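Local atomic coordinates of succinylglutamate desuccinylase/aspartoacylase (Ruegeria sp. TM1040, PDB entry 3NA6), a protein that probably hydrolyses the amide bond of an N-acyl amino acid or a related compound in a metal-dependent reaction. Residues I41-N46 and R84-P89; A180-Q185 and P247-D252; F268-D273 and I309-P314. All blocks are in the same frame, centred on the assembly; numbering follows the deposited sequence. Where two conformers were deposited one is given.

Interaction 1: I41-N46 and R84-P89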
# COMPACT_ATOMS: atom_id res chain seq x y z
N ILE A 41 -3.16 20.78 -23.54
CA ILE A 41 -2.44 21.87 -24.14
C ILE A 41 -3.42 22.72 -24.95
O ILE A 41 -4.34 22.20 -25.56
CB ILE A 41 -1.26 21.36 -25.02
CG1 ILE A 41 -0.42 22.54 -25.57
CG2 ILE A 41 -1.75 20.42 -26.14
CD1 ILE A 41 0.94 22.07 -26.10
N THR A 42 -3.22 24.04 -24.91
CA THR A 42 -3.95 24.96 -25.77
C THR A 42 -2.92 25.80 -26.52
O THR A 42 -1.93 26.27 -25.93
CB THR A 42 -4.89 25.87 -24.96
OG1 THR A 42 -6.02 25.14 -24.51
CG2 THR A 42 -5.37 27.02 -25.83
N VAL A 43 -3.13 25.97 -27.82
CA VAL A 43 -2.32 26.91 -28.62
C VAL A 43 -3.25 27.96 -29.15
O VAL A 43 -4.33 27.64 -29.70
CB VAL A 43 -1.60 26.23 -29.78
CG1 VAL A 43 -0.81 27.29 -30.60
CG2 VAL A 43 -0.69 25.12 -29.24
N ILE A 44 -2.86 29.22 -28.94
CA ILE A 44 -3.54 30.38 -29.53
C ILE A 44 -2.51 31.21 -30.32
O ILE A 44 -1.53 31.69 -29.75
CB ILE A 44 -4.23 31.28 -28.46
CG1 ILE A 44 -5.13 30.44 -27.55
CG2 ILE A 44 -5.01 32.43 -29.15
CD1 ILE A 44 -5.71 31.21 -26.34
N GLN A 45 -2.77 31.37 -31.62
CA GLN A 45 -1.85 32.04 -32.54
C GLN A 45 -2.59 32.96 -33.50
O GLN A 45 -3.65 32.62 -34.03
CB GLN A 45 -1.04 31.01 -33.34
CG GLN A 45 -0.20 31.61 -34.47
CD GLN A 45 0.56 30.58 -35.23
OE1 GLN A 45 1.43 29.89 -34.68
NE2 GLN A 45 0.22 30.44 -36.51
N ASN A 46 -2.03 34.15 -33.71
CA ASN A 46 -2.66 35.15 -34.55
C ASN A 46 -1.68 36.25 -34.86
O ASN A 46 -0.97 36.71 -33.97
CB ASN A 46 -3.87 35.73 -33.83
CG ASN A 46 -4.65 36.74 -34.69
OD1 ASN A 46 -4.62 37.94 -34.43
ND2 ASN A 46 -5.31 36.25 -35.72
N ARG A 84 1.95 34.11 -30.41
CA ARG A 84 1.49 32.77 -30.08
C ARG A 84 1.60 32.51 -28.60
O ARG A 84 2.64 32.78 -27.98
CB ARG A 84 2.30 31.74 -30.83
CG ARG A 84 1.87 30.28 -30.51
CD ARG A 84 2.42 29.29 -31.50
NE ARG A 84 3.87 29.42 -31.67
CZ ARG A 84 4.64 28.54 -32.30
NH1 ARG A 84 4.14 27.41 -32.80
NH2 ARG A 84 5.94 28.77 -32.40
N LEU A 85 0.53 31.95 -28.05
CA LEU A 85 0.56 31.39 -26.70
C LEU A 85 0.55 29.86 -26.77
O LEU A 85 -0.32 29.29 -27.38
CB LEU A 85 -0.67 31.90 -25.91
CG LEU A 85 -0.83 33.41 -25.77
CD1 LEU A 85 -2.21 33.74 -25.18
CD2 LEU A 85 0.29 34.01 -24.90
N ILE A 86 1.53 29.17 -26.18
CA ILE A 86 1.46 27.71 -26.00
C ILE A 86 1.25 27.50 -24.49
O ILE A 86 2.17 27.78 -23.68
CB ILE A 86 2.71 27.00 -26.46
CG1 ILE A 86 2.94 27.27 -27.95
CG2 ILE A 86 2.59 25.49 -26.24
CD1 ILE A 86 4.32 26.82 -28.48
N ILE A 87 0.03 27.07 -24.12
CA ILE A 87 -0.43 27.04 -22.74
C ILE A 87 -0.55 25.57 -22.26
O ILE A 87 -1.32 24.80 -22.82
CB ILE A 87 -1.81 27.68 -22.61
CG1 ILE A 87 -1.83 29.06 -23.29
CG2 ILE A 87 -2.22 27.74 -21.11
CD1 ILE A 87 -3.20 29.80 -23.28
N VAL A 88 0.20 25.23 -21.23
CA VAL A 88 0.20 23.88 -20.62
C VAL A 88 -0.01 24.09 -19.11
O VAL A 88 0.94 24.28 -18.36
CB VAL A 88 1.55 23.20 -20.88
CG1 VAL A 88 1.62 21.78 -20.28
CG2 VAL A 88 1.85 23.16 -22.39
N PRO A 89 -1.27 24.13 -18.67
CA PRO A 89 -1.54 24.44 -17.25
C PRO A 89 -1.03 23.39 -16.28
O PRO A 89 -0.75 23.71 -15.13
CB PRO A 89 -3.07 24.53 -17.17
CG PRO A 89 -3.59 24.32 -18.57
CD PRO A 89 -2.49 23.87 -19.45
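R84 and Q45 face each other as a non-hydrogen-bonded pair of two antiparallel strands, 41-46 and 84-88. From CB, which lies near I44 O, the R84 chain runs to CG, at 4.0 Å from V43 CG1. CG stands anti to the backbone N (chi1 180°), and CD comes within 3.9 Å of V43 CG1 while resting 3.4 Å from Q45 OE1. The bend at chi3 (52°) then turns the guanidinium, whose plane lies 65° from the Q45 amide. NE and NH1 pass near OE1 without bonding to it: NE is held by T51 and NH1 by the carbonyl of L13, just as Q45 NE2 goes to D16. Long chains with polar tips suit this strand end, since the methylenes of R84 cover V43 while the tips reach partners beyond the pair.

Farther along the same face, I41 CD1 lies beside I86 CG2 at 3.8 Å. On the other face, that of T42, I44, L85 and I87, I44 CD1 meets I87 CD1 at 4.2 Å, and beta-branched residues suit the extended backbone. Two pairs of nearly straight bonds lock the register: T42 N to I87 O is 2.9 Å and I44 N to L85 O is 3.0 Å, each with its reciprocal. With helix 64-75 packed on T42 and I87, this antiparallel ladder belongs to the mixed beta-sheet of an alpha/beta fold, as in zinc exopeptidases.

Interaction 2: A180-Q185 and P247-D252; sequences APYSVQ and PSVTLD
Y182 and V249 form the apolar centre, their side chains lying side by side and pointing the same way from neighbouring parallel strands. The tyrosine CG is anti to its carbonyl carbon (chi1 -67°), which brings one long side of the ring along the valine: CD2 lies near V249 CB, and CE2 is 3.7 Å from V249 CG1. The ring is oblique to that methyl. L251 adds CD2 at 4.0 Å from Y182 CD2. A large flat ring suits this place because it can cover two aliphatic neighbours at once, and F156 of the next strand, 156-160, also touches Y182.

Outward from this patch runs the backbone ladder. V249 N gives its hydrogen to P181 O at 2.9 Å, S183 N to V249 O at 2.8 Å, and L251 N to S183 O at 2.9 Å. Beyond the ladder a water prolongs the pairing, accepting from Q185 N and donating to L251 O.

The polar edge is made of serines. S248 OG, anti to its backbone N (chi1 -170°), donates to A180 O at 2.6 Å. S183 OG, 2.8 Å from S248 OG, may donate to it in turn, but its proton has another acceptor within reach. Serine fits here, being small enough to reach a main-chain carbonyl between strands. The chemistry implies a join carried mainly by main-chain bonds, with side-chain hydroxyls and a water extending it where the short strand around V249 and T250 forms the edge of the large sheet within this chain.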
# COMPACT_ATOMS: atom_id res chain seq x y z
N ALA A 180 4.65 41.32 -8.90
CA ALA A 180 4.12 40.59 -7.74
C ALA A 180 4.32 41.47 -6.52
O ALA A 180 5.05 42.48 -6.58
CB ALA A 180 4.81 39.22 -7.57
N PRO A 181 3.65 41.15 -5.42
CA PRO A 181 3.82 42.02 -4.24
C PRO A 181 5.25 42.00 -3.71
O PRO A 181 5.65 42.94 -3.03
CB PRO A 181 2.83 41.43 -3.22
CG PRO A 181 1.79 40.76 -4.06
CD PRO A 181 2.56 40.18 -5.23
N TYR A 182 6.01 40.95 -3.99
CA TYR A 182 7.45 40.94 -3.71
C TYR A 182 8.22 40.65 -5.00
O TYR A 182 7.72 39.97 -5.90
CB TYR A 182 7.84 39.91 -2.63
CG TYR A 182 7.33 40.23 -1.27
CD1 TYR A 182 6.02 39.96 -0.93
CD2 TYR A 182 8.16 40.80 -0.31
CE1 TYR A 182 5.53 40.23 0.30
CE2 TYR A 182 7.68 41.07 0.95
CZ TYR A 182 6.36 40.80 1.24
OH TYR A 182 5.86 41.06 2.49
N SER A 183 9.42 41.20 -5.07
CA SER A 183 10.31 41.09 -6.23
C SER A 183 11.67 40.63 -5.74
O SER A 183 12.16 41.11 -4.72
CB SER A 183 10.46 42.46 -6.90
OG SER A 183 9.29 42.82 -7.58
N VAL A 184 12.25 39.69 -6.48
CA VAL A 184 13.57 39.12 -6.18
C VAL A 184 14.42 38.97 -7.44
O VAL A 184 13.91 38.65 -8.50
CB VAL A 184 13.48 37.69 -5.63
CG1 VAL A 184 14.74 37.40 -4.83
CG2 VAL A 184 12.22 37.47 -4.82
N GLN A 185 15.72 39.21 -7.30
CA GLN A 185 16.71 38.78 -8.28
C GLN A 185 17.78 38.02 -7.50
O GLN A 185 18.39 38.58 -6.58
CB GLN A 185 17.35 39.98 -8.95
CG GLN A 185 18.27 39.61 -10.10
CD GLN A 185 18.88 40.82 -10.76
OE1 GLN A 185 19.35 41.72 -10.09
NE2 GLN A 185 18.90 40.83 -12.10
N PRO A 247 2.50 48.76 -5.86
CA PRO A 247 3.77 48.67 -5.13
C PRO A 247 4.31 47.23 -5.08
O PRO A 247 3.52 46.29 -5.05
CB PRO A 247 3.39 49.12 -3.71
CG PRO A 247 2.21 50.02 -3.92
CD PRO A 247 1.46 49.46 -5.09
N SER A 248 5.63 47.08 -5.09
CA SER A 248 6.28 45.79 -4.87
C SER A 248 7.45 45.98 -3.89
O SER A 248 8.17 46.98 -3.94
CB SER A 248 6.76 45.17 -6.18
OG SER A 248 7.19 43.82 -6.01
N VAL A 249 7.63 45.01 -3.00
CA VAL A 249 8.73 45.03 -2.04
C VAL A 249 9.88 44.22 -2.62
O VAL A 249 9.70 43.04 -2.95
CB VAL A 249 8.28 44.47 -0.64
CG1 VAL A 249 9.49 44.21 0.25
CG2 VAL A 249 7.29 45.47 0.03
N THR A 250 11.04 44.83 -2.78
CA THR A 250 12.21 44.09 -3.27
C THR A 250 12.98 43.50 -2.11
O THR A 250 13.27 44.20 -1.12
CB THR A 250 13.13 44.97 -4.09
OG1 THR A 250 12.46 45.28 -5.31
CG2 THR A 250 14.45 44.27 -4.42
N LEU A 251 13.29 42.20 -2.23
CA LEU A 251 14.09 41.48 -1.24
C LEU A 251 15.57 41.47 -1.64
O LEU A 251 15.88 41.20 -2.80
CB LEU A 251 13.63 40.03 -1.11
CG LEU A 251 12.21 39.79 -0.60
CD1 LEU A 251 11.90 38.30 -0.61
CD2 LEU A 251 11.97 40.38 0.83
N ASP A 252 16.46 41.78 -0.70
CA ASP A 252 17.91 41.68 -0.95
C ASP A 252 18.22 40.26 -1.33
O ASP A 252 17.48 39.35 -0.95
CB ASP A 252 18.76 42.05 0.26
CG ASP A 252 19.04 43.53 0.34
OD1 ASP A 252 18.72 44.26 -0.63
OD2 ASP A 252 19.58 43.97 1.38
O HOH W 1 16.23 41.13 -5.37

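Interaction 3: F268-D273 and I309-P314; sequences FEIMID and ISRHFP
F268 and H312 meet as a T-shaped pair in the beta-rich part of the chain, where strands 266-270 and 306-312 belong to different antiparallel sheets and pack through their side chains. The edge of the imidazole points at the face of the phenyl ring, planes 75° apart and centroids 5.1 Å apart. H312 CB also sits over that face, 4.2 Å from the F268 ring centroid, in a CH-pi contact. The two side chains slide past each other in opposite directions, and H312 NE2 bonds onward to the carbonyl of M316. An aromatic ring serves well here, offering a broad face to the histidine and an edge to the arginine.

R311 comes in at that edge: NH2 lies near the ring plane, 3.8 Å from F268 CE2, with the guanidinium turned 55° from the phenyl. Its CG lies between the backbone N and the carbonyl carbon (chi1 53°), and the bend at chi3 turns the guanidinium toward H312 O. I270 crosses it, CD1 at 3.6 Å from R311 CB and CG2 over a face of the guanidinium, 3.5 Å from R311 NH1. A branched aliphatic chain can thus cover both the methylenes and the flat group. NH1 also bonds to S217 of the second subunit, and a water bridges NH1 to D273 OD1; D273 also accepts from backbone N atoms of A219 and R220 of that subunit. The rotation of the guanidinium is fixed from its own segment: NE at 2.8 Å and NH2 at 3.1 Å both donate to H312 O.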
# COMPACT_ATOMS: atom_id res chain seq x y z
N PHE A 268 4.97 21.67 15.16
CA PHE A 268 5.65 22.89 14.69
C PHE A 268 4.87 24.13 15.10
O PHE A 268 3.69 24.27 14.74
CB PHE A 268 5.73 22.85 13.17
CG PHE A 268 6.47 24.01 12.57
CD1 PHE A 268 7.82 24.18 12.82
CD2 PHE A 268 5.83 24.90 11.75
CE1 PHE A 268 8.53 25.18 12.27
CE2 PHE A 268 6.56 25.97 11.20
CZ PHE A 268 7.91 26.07 11.45
N GLU A 269 5.51 25.00 15.87
CA GLU A 269 4.92 26.26 16.23
C GLU A 269 5.74 27.43 15.66
O GLU A 269 6.83 27.74 16.17
CB GLU A 269 4.80 26.46 17.74
CG GLU A 269 4.12 27.83 18.07
CD GLU A 269 4.15 28.19 19.51
OE1 GLU A 269 4.73 27.41 20.28
OE2 GLU A 269 3.62 29.28 19.86
N ILE A 270 5.22 28.08 14.63
CA ILE A 270 5.91 29.27 14.09
C ILE A 270 5.57 30.44 15.01
O ILE A 270 4.49 30.45 15.62
CB ILE A 270 5.52 29.53 12.63
CG1 ILE A 270 6.57 30.44 11.99
CG2 ILE A 270 4.12 30.12 12.52
CD1 ILE A 270 7.02 29.99 10.70
N MSE A 271 6.48 31.41 15.13
CA MSE A 271 6.27 32.55 16.05
C MSE A 271 5.93 33.88 15.37
O MSE A 271 5.47 34.83 16.02
CB MSE A 271 7.50 32.74 16.93
CG MSE A 271 7.88 31.49 17.72
SE MSE A 271 6.43 30.68 18.80
CE MSE A 271 6.01 32.13 20.01
N ILE A 272 6.18 33.98 14.08
CA ILE A 272 5.75 35.15 13.31
C ILE A 272 5.19 34.63 11.97
O ILE A 272 5.52 33.51 11.55
CB ILE A 272 6.88 36.19 13.07
CG1 ILE A 272 7.89 35.69 12.05
CG2 ILE A 272 7.54 36.68 14.42
CD1 ILE A 272 8.62 34.48 12.46
N ASP A 273 4.37 35.41 11.31
CA ASP A 273 3.77 34.97 10.06
C ASP A 273 4.45 35.59 8.84
O ASP A 273 5.28 36.49 8.98
CB ASP A 273 2.26 35.22 10.10
CG ASP A 273 1.56 34.33 11.14
OD1 ASP A 273 2.05 33.18 11.35
OD2 ASP A 273 0.54 34.76 11.74
N ILE A 309 10.10 35.07 4.97
CA ILE A 309 9.78 34.96 3.57
C ILE A 309 9.36 33.54 3.17
O ILE A 309 8.73 33.35 2.14
CB ILE A 309 10.91 35.52 2.63
CG1 ILE A 309 12.19 34.70 2.74
CG2 ILE A 309 11.17 37.01 2.89
CD1 ILE A 309 13.23 35.07 1.68
N SER A 310 9.72 32.55 3.97
CA SER A 310 9.35 31.17 3.71
C SER A 310 9.14 30.44 5.02
O SER A 310 9.83 30.73 5.99
CB SER A 310 10.45 30.46 2.92
OG SER A 310 9.96 29.19 2.48
N ARG A 311 8.20 29.51 5.06
CA ARG A 311 8.02 28.67 6.26
C ARG A 311 7.63 27.25 5.93
O ARG A 311 6.98 27.00 4.92
CB ARG A 311 6.97 29.26 7.20
CG ARG A 311 5.60 29.59 6.57
CD ARG A 311 4.47 29.65 7.64
NE ARG A 311 4.26 28.32 8.25
CZ ARG A 311 3.34 28.04 9.17
NH1 ARG A 311 2.52 28.97 9.61
NH2 ARG A 311 3.24 26.80 9.66
N HIS A 312 8.03 26.33 6.81
CA HIS A 312 7.49 24.98 6.79
C HIS A 312 6.00 25.13 6.99
O HIS A 312 5.58 25.85 7.90
CB HIS A 312 8.08 24.17 7.96
CG HIS A 312 7.51 22.80 8.12
ND1 HIS A 312 7.93 21.72 7.36
CD2 HIS A 312 6.59 22.32 8.99
CE1 HIS A 312 7.26 20.65 7.73
NE2 HIS A 312 6.44 20.98 8.72
N PHE A 313 5.20 24.43 6.18
CA PHE A 313 3.74 24.55 6.28
C PHE A 313 3.00 23.62 7.28
O PHE A 313 2.30 24.11 8.15
CB PHE A 313 3.15 24.48 4.87
CG PHE A 313 1.69 24.75 4.80
CD1 PHE A 313 1.23 26.04 4.68
CD2 PHE A 313 0.77 23.72 4.79
CE1 PHE A 313 -0.10 26.31 4.59
CE2 PHE A 313 -0.57 23.98 4.70
CZ PHE A 313 -0.99 25.30 4.59
N PRO A 314 3.20 22.28 7.19
CA PRO A 314 2.38 21.38 7.97
C PRO A 314 2.60 21.49 9.48
O PRO A 314 3.65 21.90 9.93
CB PRO A 314 2.78 19.96 7.45
CG PRO A 314 3.39 20.19 6.13
CD PRO A 314 4.06 21.55 6.24
O HOH W 2 2.58 31.72 9.18

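Overall arrangement
Interactions 1 and 2 belong to one mixed sheet, lying toward different ends of it with centres 29 Å apart, whereas interaction 3 joins two other sheets. The last two touch: L251 CD1 packs on I309 CG2 at 3.8 Å, so segment 247-252 at the edge of the large sheet meets the beta-rich part. Interactions 1 and 3, about 37 Å apart between centres, both touch the second subunit. H59, E62 and H145 may form the vacant metal site expected of the family. The bound calcium ion, at T82 and G237, lies about 11 Å from the side chain of L85, and a Tris molecule, probably from the crystallisation liquor, about 4 Å from that of Q45.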